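Local coordinates for protein Alpha/beta hydrolase (Pseudomonas aeruginosa PAO1, PDB 4R1D) that probably acts as a calcium-binding lipase effector of the H2 type VI secretion system, here held in complex with its inhibitor Tli4, at residues A310-N319 / V379-M389; A429-R437 / R531-Y539. One frame throughout, in Å; residues are numbered along the deposited sequence.

Contact 1 of 2, residues A310-N319 / V379-M389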
loop_
_atom_site.group_PDB
_atom_site.type_symbol
_atom_site.label_atom_id
_atom_site.label_comp_id
_atom_site.label_asym_id
_atom_site.label_seq_id
_atom_site.Cartn_x
_atom_site.Cartn_y
_atom_site.Cartn_z
ATOM N N ALA A 310 -14.880 -3.355 10.053
ATOM C CA ALA A 310 -15.237 -3.379 8.644
ATOM C C ALA A 310 -15.053 -2.027 7.962
ATOM O O ALA A 310 -14.457 -1.945 6.890
ATOM C CB ALA A 310 -16.684 -3.838 8.489
ATOM N N GLY A 311 -15.595 -0.977 8.570
ATOM C CA GLY A 311 -15.621 0.332 7.941
ATOM C C GLY A 311 -14.218 0.869 7.712
ATOM O O GLY A 311 -13.950 1.509 6.695
ATOM N N GLU A 312 -13.328 0.633 8.668
ATOM C CA GLU A 312 -11.955 1.129 8.552
ATOM C C GLU A 312 -11.202 0.431 7.429
ATOM O O GLU A 312 -10.541 1.069 6.618
ATOM C CB GLU A 312 -11.214 0.965 9.881
ATOM C CG GLU A 312 -11.746 1.934 10.930
ATOM C CD GLU A 312 -11.023 1.861 12.261
ATOM O OE1 GLU A 312 -10.135 1.007 12.439
ATOM O OE2 GLU A 312 -11.377 2.655 13.152
ATOM N N VAL A 313 -11.314 -0.887 7.372
ATOM C CA VAL A 313 -10.597 -1.626 6.347
ATOM C C VAL A 313 -11.202 -1.346 4.992
ATOM O O VAL A 313 -10.494 -1.112 4.019
ATOM C CB VAL A 313 -10.658 -3.136 6.606
ATOM C CG1 VAL A 313 -9.985 -3.890 5.453
ATOM C CG2 VAL A 313 -9.992 -3.469 7.931
ATOM N N THR A 314 -12.530 -1.379 4.929
ATOM C CA THR A 314 -13.226 -1.212 3.665
ATOM C C THR A 314 -12.946 0.156 3.037
ATOM O O THR A 314 -12.805 0.258 1.829
ATOM C CB THR A 314 -14.737 -1.433 3.856
ATOM O OG1 THR A 314 -14.961 -2.808 4.205
ATOM C CG2 THR A 314 -15.492 -1.114 2.577
ATOM N N ALA A 315 -12.836 1.189 3.866
ATOM C CA ALA A 315 -12.570 2.540 3.373
ATOM C C ALA A 315 -11.274 2.625 2.573
ATOM O O ALA A 315 -11.164 3.410 1.637
ATOM C CB ALA A 315 -12.520 3.533 4.532
ATOM N N ILE A 316 -10.282 1.844 2.980
ATOM C CA ILE A 316 -9.010 1.823 2.264
ATOM C C ILE A 316 -8.974 0.761 1.152
ATOM O O ILE A 316 -8.722 1.076 -0.025
ATOM C CB ILE A 316 -7.850 1.664 3.256
ATOM C CG1 ILE A 316 -7.920 2.767 4.312
ATOM C CG2 ILE A 316 -6.507 1.696 2.527
ATOM C CD1 ILE A 316 -6.963 2.559 5.462
ATOM N N VAL A 317 -9.269 -0.485 1.508
ATOM C CA VAL A 317 -9.097 -1.587 0.576
ATOM C C VAL A 317 -10.005 -1.477 -0.646
ATOM O O VAL A 317 -9.583 -1.756 -1.760
ATOM C CB VAL A 317 -9.316 -2.947 1.290
ATOM C CG1 VAL A 317 -9.266 -4.101 0.296
ATOM C CG2 VAL A 317 -8.259 -3.132 2.381
ATOM N N ALA A 318 -11.255 -1.061 -0.445
ATOM C CA ALA A 318 -12.225 -1.049 -1.540
ATOM C C ALA A 318 -11.902 0.010 -2.584
ATOM O O ALA A 318 -12.503 0.030 -3.656
ATOM C CB ALA A 318 -13.677 -0.875 -1.006
ATOM N N ASN A 319 -10.939 0.876 -2.273
ATOM C CA ASN A 319 -10.459 1.888 -3.230
ATOM C C ASN A 319 -9.080 1.615 -3.822
ATOM O O ASN A 319 -8.539 2.444 -4.570
ATOM C CB ASN A 319 -10.460 3.270 -2.574
ATOM C CG ASN A 319 -11.840 3.736 -2.256
ATOM O OD1 ASN A 319 -12.190 3.932 -1.095
ATOM N ND2 ASN A 319 -12.655 3.887 -3.285
ATOM N N VAL A 379 -18.930 -5.958 0.227
ATOM C CA VAL A 379 -19.347 -4.656 0.723
ATOM C C VAL A 379 -20.870 -4.571 0.724
ATOM O O VAL A 379 -21.478 -4.045 -0.212
ATOM C CB VAL A 379 -18.753 -3.510 -0.105
ATOM C CG1 VAL A 379 -19.076 -2.168 0.549
ATOM C CG2 VAL A 379 -17.257 -3.689 -0.232
ATOM N N PRO A 380 -21.490 -5.107 1.782
ATOM C CA PRO A 380 -22.950 -5.037 1.898
ATOM C C PRO A 380 -23.395 -3.584 1.896
ATOM O O PRO A 380 -22.594 -2.659 2.107
ATOM C CB PRO A 380 -23.227 -5.675 3.258
ATOM C CG PRO A 380 -21.938 -5.536 4.023
ATOM C CD PRO A 380 -20.856 -5.674 2.985
ATOM N N GLU A 381 -24.677 -3.380 1.640
ATOM C CA GLU A 381 -25.234 -2.043 1.583
ATOM C C GLU A 381 -24.882 -1.231 2.830
ATOM O O GLU A 381 -24.609 -0.028 2.750
ATOM C CB GLU A 381 -26.759 -2.128 1.411
ATOM C CG GLU A 381 -27.376 -0.842 0.907
ATOM C CD GLU A 381 -26.838 -0.453 -0.462
ATOM O OE1 GLU A 381 -27.158 -1.154 -1.447
ATOM O OE2 GLU A 381 -26.085 0.543 -0.551
ATOM N N GLN A 382 -24.877 -1.886 3.985
ATOM C CA GLN A 382 -24.582 -1.192 5.233
ATOM C C GLN A 382 -23.198 -0.542 5.202
ATOM O O GLN A 382 -22.924 0.356 5.990
ATOM C CB GLN A 382 -24.656 -2.147 6.425
ATOM C CG GLN A 382 -23.656 -3.297 6.348
ATOM C CD GLN A 382 -23.405 -3.939 7.694
ATOM O OE1 GLN A 382 -24.240 -4.686 8.209
ATOM N NE2 GLN A 382 -22.248 -3.649 8.277
ATOM N N ASN A 383 -22.332 -1.013 4.307
ATOM C CA ASN A 383 -20.941 -0.546 4.280
ATOM C C ASN A 383 -20.616 0.357 3.089
ATOM O O ASN A 383 -19.461 0.752 2.899
ATOM C CB ASN A 383 -19.960 -1.731 4.332
ATOM C CG ASN A 383 -19.911 -2.388 5.704
ATOM O OD1 ASN A 383 -20.461 -1.859 6.680
ATOM N ND2 ASN A 383 -19.244 -3.540 5.793
ATOM N N SER A 384 -21.628 0.670 2.283
ATOM C CA SER A 384 -21.453 1.563 1.137
ATOM C C SER A 384 -20.940 2.935 1.565
ATOM O O SER A 384 -20.205 3.591 0.818
ATOM C CB SER A 384 -22.777 1.741 0.380
ATOM O OG SER A 384 -23.328 0.492 0.005
ATOM N N GLN A 385 -21.331 3.355 2.767
ATOM C CA GLN A 385 -20.991 4.672 3.302
ATOM C C GLN A 385 -19.485 4.843 3.410
ATOM O O GLN A 385 -18.983 5.963 3.426
ATOM C CB GLN A 385 -21.610 4.857 4.687
ATOM C CG GLN A 385 -21.225 3.761 5.678
ATOM C CD GLN A 385 -21.852 3.955 7.048
ATOM O OE1 GLN A 385 -21.893 5.064 7.575
ATOM N NE2 GLN A 385 -22.351 2.871 7.626
ATOM N N TYR A 386 -18.769 3.725 3.474
ATOM C CA TYR A 386 -17.315 3.773 3.656
ATOM C C TYR A 386 -16.535 3.892 2.346
ATOM O O TYR A 386 -15.331 4.181 2.356
ATOM C CB TYR A 386 -16.851 2.564 4.461
ATOM C CG TYR A 386 -17.454 2.513 5.848
ATOM C CD1 TYR A 386 -17.117 3.465 6.800
ATOM C CD2 TYR A 386 -18.354 1.514 6.211
ATOM C CE1 TYR A 386 -17.645 3.429 8.073
ATOM C CE2 TYR A 386 -18.890 1.465 7.498
ATOM C CZ TYR A 386 -18.536 2.428 8.422
ATOM O OH TYR A 386 -19.053 2.414 9.705
ATOM N N LEU A 387 -17.205 3.679 1.216
ATOM C CA LEU A 387 -16.500 3.699 -0.076
ATOM C C LEU A 387 -15.906 5.074 -0.408
ATOM O O LEU A 387 -14.782 5.178 -0.922
ATOM C CB LEU A 387 -17.431 3.246 -1.201
ATOM C CG LEU A 387 -17.930 1.807 -1.066
ATOM C CD1 LEU A 387 -19.058 1.530 -2.072
ATOM C CD2 LEU A 387 -16.772 0.832 -1.263
ATOM N N ASP A 388 -16.672 6.122 -0.130
ATOM C CA ASP A 388 -16.217 7.492 -0.344
ATOM C C ASP A 388 -16.829 8.352 0.752
ATOM O O ASP A 388 -18.019 8.660 0.731
ATOM C CB ASP A 388 -16.640 8.002 -1.724
ATOM C CG ASP A 388 -16.069 9.384 -2.047
ATOM O OD1 ASP A 388 -15.598 10.084 -1.127
ATOM O OD2 ASP A 388 -16.092 9.765 -3.233
ATOM N N MET A 389 -16.015 8.731 1.725
ATOM C CA MET A 389 -16.527 9.468 2.867
ATOM C C MET A 389 -16.418 10.982 2.683
ATOM O O MET A 389 -16.693 11.741 3.606
ATOM C CB MET A 389 -15.807 9.016 4.137
ATOM C CG MET A 389 -15.919 7.505 4.382
ATOM S SD MET A 389 -15.295 6.973 5.989
ATOM C CE MET A 389 -13.523 6.987 5.693
HETATM O O HOH W 1 -17.409 -4.140 3.587
#
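Gly311 CA rests on the ring of Tyr386, 3.3 Å from its centroid and 6° off the ring normal. This is a close CH-pi contact over the centre of one face, and Gln385 CG lies over the opposite face. The chi1 of Tyr386, -61°, puts its CG beside the backbone N and lays the ring against the helix. The Tyr386 hydroxyl bonds to Glu463, which also accepts from Gly311 N. A CA-H...O contact follows one turn on: Ala315 CA approaches Tyr386 O at 3.4 Å. Gln103 donates to both Ala315 O and Tyr386 O. Both segments belong to the long insertion between neighbouring strands 274-280 and 427-432 of the parallel alpha/beta hydrolase sheet. Apolar side chains pack along the rest of the helix. Ala318 CB meets Leu387 CD2 at 3.5 Å, and Ala315 CB meets Met389 CE at 3.8 Å. Thr314 CG2, anti to its own backbone N, reaches Val379 CG2 at 4.2 Å. A water adds a polar link between the segments. It donates to Thr314 OG1 (2.9 Å) and accepts from Asn383 ND2 (2.9 Å). Asn383 OD1 lies at the Tyr386 ring edge and takes a bond from Gln382 NE2.

Contact 2 of 2, residues A429-R437 / R531-Y539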
loop_
_atom_site.group_PDB
_atom_site.type_symbol
_atom_site.label_atom_id
_atom_site.label_comp_id
_atom_site.label_asym_id
_atom_site.label_seq_id
_atom_site.Cartn_x
_atom_site.Cartn_y
_atom_site.Cartn_z
ATOM N N ALA A 429 9.259 -22.075 -5.897
ATOM C CA ALA A 429 8.295 -21.495 -4.975
ATOM C C ALA A 429 8.327 -22.217 -3.627
ATOM O O ALA A 429 8.550 -23.421 -3.574
ATOM C CB ALA A 429 6.907 -21.583 -5.584
ATOM N N HIS A 430 8.103 -21.482 -2.541
ATOM C CA HIS A 430 7.887 -22.113 -1.238
ATOM C C HIS A 430 6.700 -21.440 -0.543
ATOM O O HIS A 430 6.385 -20.281 -0.806
ATOM C CB HIS A 430 9.156 -22.082 -0.360
ATOM C CG HIS A 430 9.599 -20.698 0.007
ATOM N ND1 HIS A 430 10.475 -19.967 -0.769
ATOM C CD2 HIS A 430 9.262 -19.902 1.051
ATOM C CE1 HIS A 430 10.663 -18.780 -0.214
ATOM N NE2 HIS A 430 9.936 -18.714 0.887
ATOM N N TYR A 431 6.015 -22.173 0.318
ATOM C CA TYR A 431 4.838 -21.625 0.968
ATOM C C TYR A 431 4.546 -22.374 2.265
ATOM O O TYR A 431 5.052 -23.476 2.475
ATOM C CB TYR A 431 3.629 -21.677 0.021
ATOM C CG TYR A 431 3.258 -23.076 -0.427
ATOM C CD1 TYR A 431 4.040 -23.764 -1.349
ATOM C CD2 TYR A 431 2.122 -23.709 0.076
ATOM C CE1 TYR A 431 3.703 -25.054 -1.758
ATOM C CE2 TYR A 431 1.777 -24.984 -0.331
ATOM C CZ TYR A 431 2.566 -25.650 -1.246
ATOM O OH TYR A 431 2.220 -26.927 -1.648
ATOM N N GLY A 432 3.754 -21.751 3.131
ATOM C CA GLY A 432 3.379 -22.331 4.412
ATOM C C GLY A 432 2.045 -23.045 4.302
ATOM O O GLY A 432 1.032 -22.446 3.929
ATOM N N ALA A 433 2.054 -24.334 4.621
ATOM C CA ALA A 433 0.862 -25.152 4.537
ATOM C C ALA A 433 0.718 -25.905 5.847
ATOM O O ALA A 433 1.228 -27.011 5.996
ATOM C CB ALA A 433 0.978 -26.122 3.392
ATOM N N ASP A 434 0.027 -25.295 6.800
ATOM C CA ASP A 434 -0.025 -25.860 8.138
ATOM C C ASP A 434 -1.431 -25.782 8.678
ATOM O O ASP A 434 -2.054 -24.717 8.677
ATOM C CB ASP A 434 0.933 -25.122 9.066
ATOM C CG ASP A 434 1.252 -25.914 10.315
ATOM O OD1 ASP A 434 0.379 -26.012 11.199
ATOM O OD2 ASP A 434 2.379 -26.443 10.417
ATOM N N ASP A 435 -1.935 -26.920 9.143
ATOM C CA ASP A 435 -3.306 -26.974 9.633
ATOM C C ASP A 435 -3.485 -26.358 11.020
ATOM O O ASP A 435 -4.612 -26.246 11.496
ATOM C CB ASP A 435 -3.830 -28.410 9.587
ATOM C CG ASP A 435 -4.305 -28.800 8.199
ATOM O OD1 ASP A 435 -5.051 -28.007 7.586
ATOM O OD2 ASP A 435 -3.932 -29.889 7.716
ATOM N N SER A 436 -2.391 -25.929 11.655
ATOM C CA SER A 436 -2.512 -25.185 12.914
ATOM C C SER A 436 -2.665 -23.678 12.689
ATOM O O SER A 436 -2.674 -22.893 13.636
ATOM C CB SER A 436 -1.343 -25.476 13.862
ATOM O OG SER A 436 -0.170 -24.794 13.451
ATOM N N ARG A 437 -2.791 -23.269 11.428
ATOM C CA ARG A 437 -3.027 -21.864 11.119
ATOM C C ARG A 437 -4.236 -21.790 10.206
ATOM O O ARG A 437 -4.104 -21.967 9.000
ATOM C CB ARG A 437 -1.799 -21.262 10.437
ATOM C CG ARG A 437 -0.533 -21.434 11.251
ATOM C CD ARG A 437 0.590 -20.594 10.704
ATOM N NE ARG A 437 1.848 -20.769 11.431
ATOM C CZ ARG A 437 2.231 -20.033 12.470
ATOM N NH1 ARG A 437 1.451 -19.067 12.939
ATOM N NH2 ARG A 437 3.405 -20.262 13.040
ATOM N N ARG A 531 6.576 -26.505 13.090
ATOM C CA ARG A 531 5.292 -25.907 12.711
ATOM C C ARG A 531 5.535 -24.938 11.552
ATOM O O ARG A 531 6.555 -24.240 11.532
ATOM C CB ARG A 531 4.705 -25.134 13.899
ATOM C CG ARG A 531 3.341 -24.478 13.642
ATOM C CD ARG A 531 2.991 -23.499 14.766
ATOM N NE ARG A 531 1.601 -23.061 14.696
ATOM C CZ ARG A 531 1.127 -21.957 15.270
ATOM N NH1 ARG A 531 1.933 -21.164 15.966
ATOM N NH2 ARG A 531 -0.159 -21.646 15.148
ATOM N N GLY A 532 4.618 -24.910 10.586
ATOM C CA GLY A 532 4.742 -24.006 9.449
ATOM C C GLY A 532 4.822 -22.567 9.914
ATOM O O GLY A 532 4.241 -22.202 10.933
ATOM N N TYR A 533 5.548 -21.744 9.166
ATOM C CA TYR A 533 5.784 -20.364 9.555
ATOM C C TYR A 533 4.571 -19.480 9.292
ATOM O O TYR A 533 3.649 -19.865 8.579
ATOM C CB TYR A 533 7.021 -19.809 8.831
ATOM C CG TYR A 533 7.122 -20.243 7.383
ATOM C CD1 TYR A 533 6.302 -19.675 6.406
ATOM C CD2 TYR A 533 8.032 -21.215 6.989
ATOM C CE1 TYR A 533 6.386 -20.072 5.068
ATOM C CE2 TYR A 533 8.128 -21.617 5.664
ATOM C CZ TYR A 533 7.298 -21.050 4.707
ATOM O OH TYR A 533 7.388 -21.453 3.396
ATOM N N GLU A 534 4.586 -18.296 9.893
ATOM C CA GLU A 534 3.560 -17.291 9.688
ATOM C C GLU A 534 3.951 -16.418 8.497
ATOM O O GLU A 534 5.130 -16.203 8.235
ATOM C CB GLU A 534 3.423 -16.445 10.963
ATOM C CG GLU A 534 2.385 -15.324 10.906
ATOM C CD GLU A 534 2.925 -14.047 10.290
ATOM O OE1 GLU A 534 4.116 -13.732 10.506
ATOM O OE2 GLU A 534 2.159 -13.368 9.569
ATOM N N HIS A 535 2.947 -15.937 7.775
ATOM C CA HIS A 535 3.137 -15.198 6.528
ATOM C C HIS A 535 4.120 -14.024 6.607
ATOM O O HIS A 535 5.075 -13.942 5.836
ATOM C CB HIS A 535 1.778 -14.689 6.025
ATOM C CG HIS A 535 1.822 -14.062 4.667
ATOM N ND1 HIS A 535 1.837 -14.806 3.506
ATOM C CD2 HIS A 535 1.831 -12.761 4.279
ATOM C CE1 HIS A 535 1.869 -13.995 2.463
ATOM N NE2 HIS A 535 1.862 -12.748 2.903
ATOM N N GLN A 536 3.862 -13.107 7.528
ATOM C CA GLN A 536 4.569 -11.845 7.556
ATOM C C GLN A 536 6.045 -12.071 7.811
ATOM O O GLN A 536 6.894 -11.370 7.253
ATOM C CB GLN A 536 4.022 -10.962 8.663
ATOM C CG GLN A 536 4.758 -9.648 8.759
ATOM C CD GLN A 536 4.476 -8.777 7.565
ATOM O OE1 GLN A 536 5.266 -8.712 6.615
ATOM N NE2 GLN A 536 3.331 -8.099 7.597
ATOM N N GLU A 537 6.338 -13.063 8.643
ATOM C CA GLU A 537 7.703 -13.332 9.065
ATOM C C GLU A 537 8.318 -14.531 8.344
ATOM O O GLU A 537 9.325 -15.055 8.789
ATOM C CB GLU A 537 7.742 -13.594 10.576
ATOM C CG GLU A 537 7.262 -12.434 11.429
ATOM C CD GLU A 537 8.153 -11.220 11.300
ATOM O OE1 GLU A 537 9.381 -11.400 11.208
ATOM O OE2 GLU A 537 7.637 -10.082 11.279
ATOM N N SER A 538 7.713 -14.974 7.246
ATOM C CA SER A 538 8.156 -16.222 6.601
ATOM C C SER A 538 9.658 -16.258 6.274
ATOM O O SER A 538 10.309 -17.299 6.420
ATOM C CB SER A 538 7.294 -16.562 5.366
ATOM O OG SER A 538 7.443 -15.616 4.311
ATOM N N TYR A 539 10.218 -15.133 5.836
ATOM C CA TYR A 539 11.614 -15.133 5.414
ATOM C C TYR A 539 12.568 -15.144 6.593
ATOM O O TYR A 539 13.783 -15.179 6.414
ATOM C CB TYR A 539 11.925 -13.969 4.464
ATOM C CG TYR A 539 11.761 -14.345 3.013
ATOM C CD1 TYR A 539 12.409 -15.475 2.488
ATOM C CD2 TYR A 539 10.958 -13.598 2.169
ATOM C CE1 TYR A 539 12.271 -15.823 1.170
ATOM C CE2 TYR A 539 10.801 -13.952 0.833
ATOM C CZ TYR A 539 11.463 -15.069 0.344
ATOM O OH TYR A 539 11.320 -15.416 -0.976
HETATM O O HOH W 2 9.057 -16.383 2.419
#
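Asp434 OD2 accepts from Gly532 N at 2.7 Å, a nearly straight bond (168°) that meets the carboxylate from above its plane. Ser521 N is a second donor to OD2. The other oxygen, OD1, closes an Asx turn with Ser436 N, using its anti lone pair, and also takes the Ser436 hydroxyl.

Ser436 is gripped by Arg531. NE donates to Ser436 OG (2.8 Å) and NH2 to Ser436 O (3.2 Å), both side-on and in the guanidinium plane. Arg437 uses the same side-on edge on a single atom. Its NE (2.8 Å) and NH2 (3.0 Å) both donate to Gly532 O. The two guanidinium groups lie flat on each other, centres 3.6 Å apart and planes at 19°. On its other face Arg437 meets the backbone N and CB of Glu534, and its NH1 forms a salt bridge with Glu498.

Further along, Tyr533 OH lies in the plane of the His430 ring, 3.4 Å from CD2, and bonds to His519. The Tyr539 ring meets His430 obliquely, CE1 to CE1 at 3.6 Å. Helix 542-556 packs on His430 as well.

Strand 427-432 belongs to the parallel sheet, and residues 531-539 lie in the loop between strand 515-519, at the sheet's edge, and helix 542-556. That loop carries His535, which bonds to Ser256 and Asp497, an arrangement consistent with the catalytic triad of an alpha/beta hydrolase. Glu534 accepts from Gln536 N and Glu537 N, bracing the type I turn that starts at His535.

Two positive groups stack here. Their repulsion is probably offset by Glu498 and by the oxygens at the guanidinium edges. The bonds to Gly532 and Ser436 tie the loop just before His535 to the turn that follows strand 427-432.

How the contacts relate
Both contacts are largely buried, but they sit in different parts of the fold. The centre of contact 2 is about 12 Å from the centre of the chain, just past the end of a strand of the main parallel sheet. That of contact 1 is about 22 Å from it, within the insertion that precedes that strand. They share no helix or strand, and their nearest atoms are about 14 Å apart. Contact 1 is mainly apolar packing with one bridging water. Contact 2 is dense in direct hydrogen bonds, most of them between a side chain and the backbone. At its edge contact 1 also touches the partner protein, through Met389 on Leu188 of that chain, whereas no other chain touches contact 2.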